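Local atomic coordinates of cytoplasmic protein (PDB entry 7LPO), a protein that probably hydrolyses steryl beta-glucosides as a glycoside hydrolase family 5 sterylglucosidase of the fungus Cryptococcus neoformans. Residues 10-24 and 440-452. Sequence-based numbering, arbitrary orientation.
Sequences PVTGNPVSPHYIHSS and ESFLKGRACSSPH
R446 reaches into the loop 10-24 and lays its guanidinium flat on the ring of Y20, the two centres 4.0 Å apart and the planes only 20° from parallel. CZ of Y20 sits over the middle of the guanidinium, and the arginine's NH2 lies towards the rim of the ring; V16 CG1 covers the tyrosine's opposite face, centred 3.2 Å above the plane. At its edge the guanidinium grips a single acceptor end-on: NH1 is 2.6 Å and NH2 2.9 Å from O of I21, which lies in the guanidinium plane. The stack and the two-nitrogen grip should together hold the group's tilt and rotation. Leaving the backbone with CG anti to N (chi1 -167°), the arginine chain bends at chi2, and its CB packs 3.5 Å from CG2 of V11.

Beside this, S23 OG donates to O of A447 over 2.7 Å, approaching from above the carbonyl plane, while A447 N returns a weak, long bond to S23 O. A water joins the two sites, accepting from S23 N and R446 NH1 and donating to G445 O.

A447 opens strand 447-449, which runs parallel to strand 424-427, consistent with the TIM-barrel-type fold expected of family 5; S23 and the R446 site tie the end of loop 10-24 to the start of this probable barrel strand, a few residues before strand 28-29, into which the loop leads. The approach to strand 447-449 is a type I' turn from L443 to R446, where K444 and G445 both have positive phi. P10 rests its CG 3.4 Å from G445 O, and E440 OE2 accepts from G445 N with its syn lone pair.

Further out, E422 takes NE of R446 on its backbone O and bonds the Y20 hydroxyl through its carboxylate.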
loop_
_atom_site.group_PDB
_atom_site.type_symbol
_atom_site.label_atom_id
_atom_site.label_comp_id
_atom_site.label_asym_id
_atom_site.label_seq_id
_atom_site.Cartn_x
_atom_site.Cartn_y
_atom_site.Cartn_z
ATOM N N PRO A 10 -18.765 20.262 -1.495
ATOM C CA PRO A 10 -19.108 20.264 -0.068
ATOM C C PRO A 10 -17.988 20.780 0.816
ATOM O O PRO A 10 -18.235 21.029 2.002
ATOM C CB PRO A 10 -19.407 18.784 0.226
ATOM C CG PRO A 10 -18.547 18.035 -0.747
ATOM C CD PRO A 10 -18.387 18.919 -1.982
ATOM N N VAL A 11 -16.779 20.953 0.286
ATOM C CA VAL A 11 -15.650 21.446 1.078
ATOM C C VAL A 11 -15.570 22.968 1.039
ATOM O O VAL A 11 -15.454 23.628 2.076
ATOM C CB VAL A 11 -14.332 20.811 0.576
ATOM C CG1 VAL A 11 -13.183 21.163 1.507
ATOM C CG2 VAL A 11 -14.463 19.298 0.433
ATOM N N THR A 12 -15.636 23.540 -0.164
ATOM C CA THR A 12 -15.460 24.969 -0.370
ATOM C C THR A 12 -16.749 25.708 -0.687
ATOM O O THR A 12 -16.801 26.927 -0.501
ATOM C CB THR A 12 -14.497 25.205 -1.532
ATOM O OG1 THR A 12 -15.130 24.738 -2.738
ATOM C CG2 THR A 12 -13.189 24.459 -1.293
ATOM N N GLY A 13 -17.771 25.014 -1.182
ATOM C CA GLY A 13 -18.974 25.663 -1.644
ATOM C C GLY A 13 -18.878 26.257 -3.027
ATOM O O GLY A 13 -19.863 26.846 -3.493
ATOM N N ASN A 14 -17.718 26.133 -3.695
ATOM C CA ASN A 14 -17.525 26.658 -5.035
ATOM C C ASN A 14 -18.125 25.707 -6.067
ATOM O O ASN A 14 -18.209 24.499 -5.827
ATOM C CB ASN A 14 -16.037 26.844 -5.332
ATOM C CG ASN A 14 -15.381 27.863 -4.427
ATOM O OD1 ASN A 14 -15.978 28.884 -4.087
ATOM N ND2 ASN A 14 -14.144 27.590 -4.025
ATOM N N PRO A 15 -18.541 26.224 -7.226
ATOM C CA PRO A 15 -18.991 25.329 -8.302
ATOM C C PRO A 15 -17.841 24.456 -8.780
ATOM O O PRO A 15 -16.670 24.827 -8.683
ATOM C CB PRO A 15 -19.475 26.286 -9.400
ATOM C CG PRO A 15 -18.761 27.578 -9.129
ATOM C CD PRO A 15 -18.569 27.643 -7.625
ATOM N N VAL A 16 -18.185 23.280 -9.292
ATOM C CA VAL A 16 -17.185 22.268 -9.616
ATOM C C VAL A 16 -16.995 22.194 -11.125
ATOM O O VAL A 16 -17.930 22.385 -11.906
ATOM C CB VAL A 16 -17.579 20.887 -9.051
ATOM C CG1 VAL A 16 -17.465 20.892 -7.536
ATOM C CG2 VAL A 16 -18.982 20.510 -9.482
ATOM N N SER A 17 -15.767 21.898 -11.524
ATOM C CA SER A 17 -15.441 21.674 -12.926
ATOM C C SER A 17 -16.199 20.462 -13.454
ATOM O O SER A 17 -16.749 19.676 -12.669
ATOM C CB SER A 17 -13.936 21.471 -13.093
ATOM O OG SER A 17 -13.589 20.105 -12.936
ATOM N N PRO A 18 -16.239 20.264 -14.774
ATOM C CA PRO A 18 -16.981 19.112 -15.311
ATOM C C PRO A 18 -16.286 17.783 -15.084
ATOM O O PRO A 18 -16.938 16.741 -15.204
ATOM C CB PRO A 18 -17.112 19.430 -16.808
ATOM C CG PRO A 18 -16.282 20.701 -17.054
ATOM C CD PRO A 18 -15.493 20.993 -15.814
ATOM N N HIS A 19 -15.000 17.783 -14.743
ATOM C CA HIS A 19 -14.264 16.567 -14.429
ATOM C C HIS A 19 -14.280 16.222 -12.944
ATOM O O HIS A 19 -13.619 15.258 -12.544
ATOM C CB HIS A 19 -12.809 16.701 -14.889
ATOM C CG HIS A 19 -12.660 17.190 -16.293
ATOM N ND1 HIS A 19 -13.087 16.462 -17.381
ATOM C CD2 HIS A 19 -12.130 18.335 -16.788
ATOM C CE1 HIS A 19 -12.828 17.135 -18.489
ATOM N NE2 HIS A 19 -12.245 18.275 -18.156
ATOM N N TYR A 20 -15.002 16.981 -12.126
ATOM C CA TYR A 20 -15.043 16.746 -10.688
ATOM C C TYR A 20 -15.641 15.378 -10.389
ATOM O O TYR A 20 -16.677 15.004 -10.943
ATOM C CB TYR A 20 -15.873 17.854 -10.033
ATOM C CG TYR A 20 -15.820 17.975 -8.529
ATOM C CD1 TYR A 20 -14.825 18.706 -7.913
ATOM C CD2 TYR A 20 -16.805 17.416 -7.734
ATOM C CE1 TYR A 20 -14.784 18.852 -6.539
ATOM C CE2 TYR A 20 -16.775 17.550 -6.358
ATOM C CZ TYR A 20 -15.761 18.276 -5.768
ATOM O OH TYR A 20 -15.710 18.421 -4.404
ATOM N N ILE A 21 -14.992 14.636 -9.501
ATOM C CA ILE A 21 -15.516 13.368 -9.009
ATOM C C ILE A 21 -16.058 13.593 -7.607
ATOM O O ILE A 21 -15.311 13.951 -6.693
ATOM C CB ILE A 21 -14.445 12.268 -9.004
ATOM C CG1 ILE A 21 -14.104 11.847 -10.430
ATOM C CG2 ILE A 21 -14.944 11.083 -8.198
ATOM C CD1 ILE A 21 -12.836 11.008 -10.542
ATOM N N HIS A 22 -17.359 13.395 -7.437
ATOM C CA HIS A 22 -17.954 13.464 -6.111
ATOM C C HIS A 22 -17.579 12.231 -5.295
ATOM O O HIS A 22 -17.471 11.122 -5.826
ATOM C CB HIS A 22 -19.468 13.604 -6.235
ATOM C CG HIS A 22 -19.887 14.892 -6.875
ATOM N ND1 HIS A 22 -19.974 16.077 -6.176
ATOM C CD2 HIS A 22 -20.192 15.193 -8.161
ATOM C CE1 HIS A 22 -20.343 17.045 -6.996
ATOM N NE2 HIS A 22 -20.474 16.536 -8.208
ATOM N N SER A 23 -17.352 12.444 -4.002
ATOM C CA SER A 23 -16.932 11.416 -3.061
ATOM C C SER A 23 -17.716 11.660 -1.777
ATOM O O SER A 23 -17.163 11.811 -0.685
ATOM C CB SER A 23 -15.421 11.456 -2.840
ATOM O OG SER A 23 -14.973 10.250 -2.253
ATOM N N SER A 24 -19.038 11.729 -1.944
ATOM C CA SER A 24 -19.997 12.163 -0.944
ATOM C C SER A 24 -21.032 11.093 -0.617
ATOM O O SER A 24 -21.877 11.318 0.257
ATOM C CB SER A 24 -20.731 13.410 -1.456
ATOM O OG SER A 24 -21.079 13.231 -2.825
ATOM N N GLU A 440 -16.753 15.255 10.802
ATOM C CA GLU A 440 -17.158 15.859 9.538
ATOM C C GLU A 440 -16.530 17.233 9.349
ATOM O O GLU A 440 -16.390 17.686 8.207
ATOM C CB GLU A 440 -18.685 15.976 9.460
ATOM C CG GLU A 440 -19.401 14.817 8.781
ATOM C CD GLU A 440 -18.793 14.431 7.434
ATOM O OE1 GLU A 440 -18.527 13.226 7.234
ATOM O OE2 GLU A 440 -18.565 15.330 6.587
ATOM N N SER A 441 -16.147 17.911 10.440
ATOM C CA SER A 441 -15.485 19.203 10.306
ATOM C C SER A 441 -14.166 19.086 9.552
ATOM O O SER A 441 -13.647 20.097 9.070
ATOM C CB SER A 441 -15.238 19.835 11.683
ATOM O OG SER A 441 -14.732 18.895 12.616
ATOM N N PHE A 442 -13.607 17.879 9.449
ATOM C CA PHE A 442 -12.408 17.629 8.656
ATOM C C PHE A 442 -12.688 16.827 7.393
ATOM O O PHE A 442 -12.039 17.052 6.372
ATOM C CB PHE A 442 -11.357 16.885 9.493
ATOM C CG PHE A 442 -10.701 17.735 10.539
ATOM C CD1 PHE A 442 -11.415 18.177 11.636
ATOM C CD2 PHE A 442 -9.363 18.085 10.428
ATOM C CE1 PHE A 442 -10.811 18.964 12.600
ATOM C CE2 PHE A 442 -8.754 18.870 11.383
ATOM C CZ PHE A 442 -9.474 19.313 12.470
ATOM N N LEU A 443 -13.629 15.887 7.441
ATOM C CA LEU A 443 -13.982 15.138 6.239
ATOM C C LEU A 443 -14.685 16.033 5.224
ATOM O O LEU A 443 -14.327 16.045 4.040
ATOM C CB LEU A 443 -14.869 13.957 6.609
ATOM C CG LEU A 443 -14.237 12.853 7.454
ATOM C CD1 LEU A 443 -15.268 11.785 7.761
ATOM C CD2 LEU A 443 -13.046 12.267 6.737
ATOM N N LYS A 444 -15.708 16.768 5.676
ATOM C CA LYS A 444 -16.414 17.756 4.864
ATOM C C LYS A 444 -16.979 17.136 3.590
ATOM O O LYS A 444 -16.936 17.740 2.519
ATOM C CB LYS A 444 -15.502 18.937 4.529
ATOM C CG LYS A 444 -15.127 19.812 5.720
ATOM C CD LYS A 444 -14.411 21.100 5.262
ATOM C CE LYS A 444 -14.053 21.998 6.444
ATOM N NZ LYS A 444 -13.176 23.143 6.057
ATOM N N GLY A 445 -17.504 15.918 3.707
ATOM C CA GLY A 445 -18.178 15.275 2.597
ATOM C C GLY A 445 -17.304 14.957 1.410
ATOM O O GLY A 445 -17.805 14.844 0.289
ATOM N N ARG A 446 -16.006 14.786 1.621
ATOM C CA ARG A 446 -15.114 14.534 0.493
ATOM C C ARG A 446 -14.000 13.596 0.966
ATOM O O ARG A 446 -12.858 14.006 1.199
ATOM C CB ARG A 446 -14.549 15.836 -0.071
ATOM C CG ARG A 446 -13.876 15.666 -1.408
ATOM C CD ARG A 446 -14.158 16.842 -2.341
ATOM N NE ARG A 446 -13.451 16.648 -3.604
ATOM C CZ ARG A 446 -13.873 15.835 -4.565
ATOM N NH1 ARG A 446 -15.013 15.174 -4.405
ATOM N NH2 ARG A 446 -13.165 15.689 -5.677
ATOM N N ALA A 447 -14.341 12.313 1.065
ATOM C CA ALA A 447 -13.433 11.326 1.621
ATOM C C ALA A 447 -13.736 9.957 1.029
ATOM O O ALA A 447 -14.772 9.742 0.405
ATOM C CB ALA A 447 -13.536 11.289 3.151
ATOM N N CYS A 448 -12.809 9.028 1.249
ATOM C CA CYS A 448 -12.898 7.669 0.732
ATOM C C CYS A 448 -12.021 6.802 1.618
ATOM O O CYS A 448 -10.887 7.172 1.918
ATOM C CB CYS A 448 -12.436 7.600 -0.735
ATOM S SG CYS A 448 -12.317 5.925 -1.454
ATOM N N SER A 449 -12.547 5.669 2.049
ATOM C CA SER A 449 -11.784 4.722 2.848
ATOM C C SER A 449 -10.849 3.953 1.925
ATOM O O SER A 449 -11.257 3.521 0.844
ATOM C CB SER A 449 -12.741 3.774 3.575
ATOM O OG SER A 449 -12.032 2.915 4.445
ATOM N N SER A 450 -9.590 3.791 2.334
ATOM C CA SER A 450 -8.567 3.198 1.470
ATOM C C SER A 450 -7.778 2.123 2.206
ATOM O O SER A 450 -6.551 2.185 2.288
ATOM C CB SER A 450 -7.635 4.283 0.927
ATOM O OG SER A 450 -6.933 4.963 1.963
ATOM N N PRO A 451 -8.444 1.086 2.700
ATOM C CA PRO A 451 -7.708 -0.023 3.315
ATOM C C PRO A 451 -6.909 -0.804 2.279
ATOM O O PRO A 451 -7.164 -0.753 1.073
ATOM C CB PRO A 451 -8.817 -0.887 3.919
ATOM C CG PRO A 451 -9.959 -0.718 2.929
ATOM C CD PRO A 451 -9.863 0.748 2.476
ATOM N N HIS A 452 -5.923 -1.545 2.772
ATOM C CA HIS A 452 -5.224 -2.533 1.968
ATOM C C HIS A 452 -5.746 -3.923 2.311
ATOM O O HIS A 452 -6.240 -4.165 3.414
ATOM C CB HIS A 452 -3.713 -2.463 2.192
ATOM C CG HIS A 452 -3.124 -1.121 1.881
ATOM N ND1 HIS A 452 -1.802 -0.818 2.118
ATOM C CD2 HIS A 452 -3.675 -0.004 1.348
ATOM C CE1 HIS A 452 -1.566 0.429 1.758
ATOM N NE2 HIS A 452 -2.684 0.945 1.282
HETATM O O HOH W 1 -17.349 15.078 -2.357
#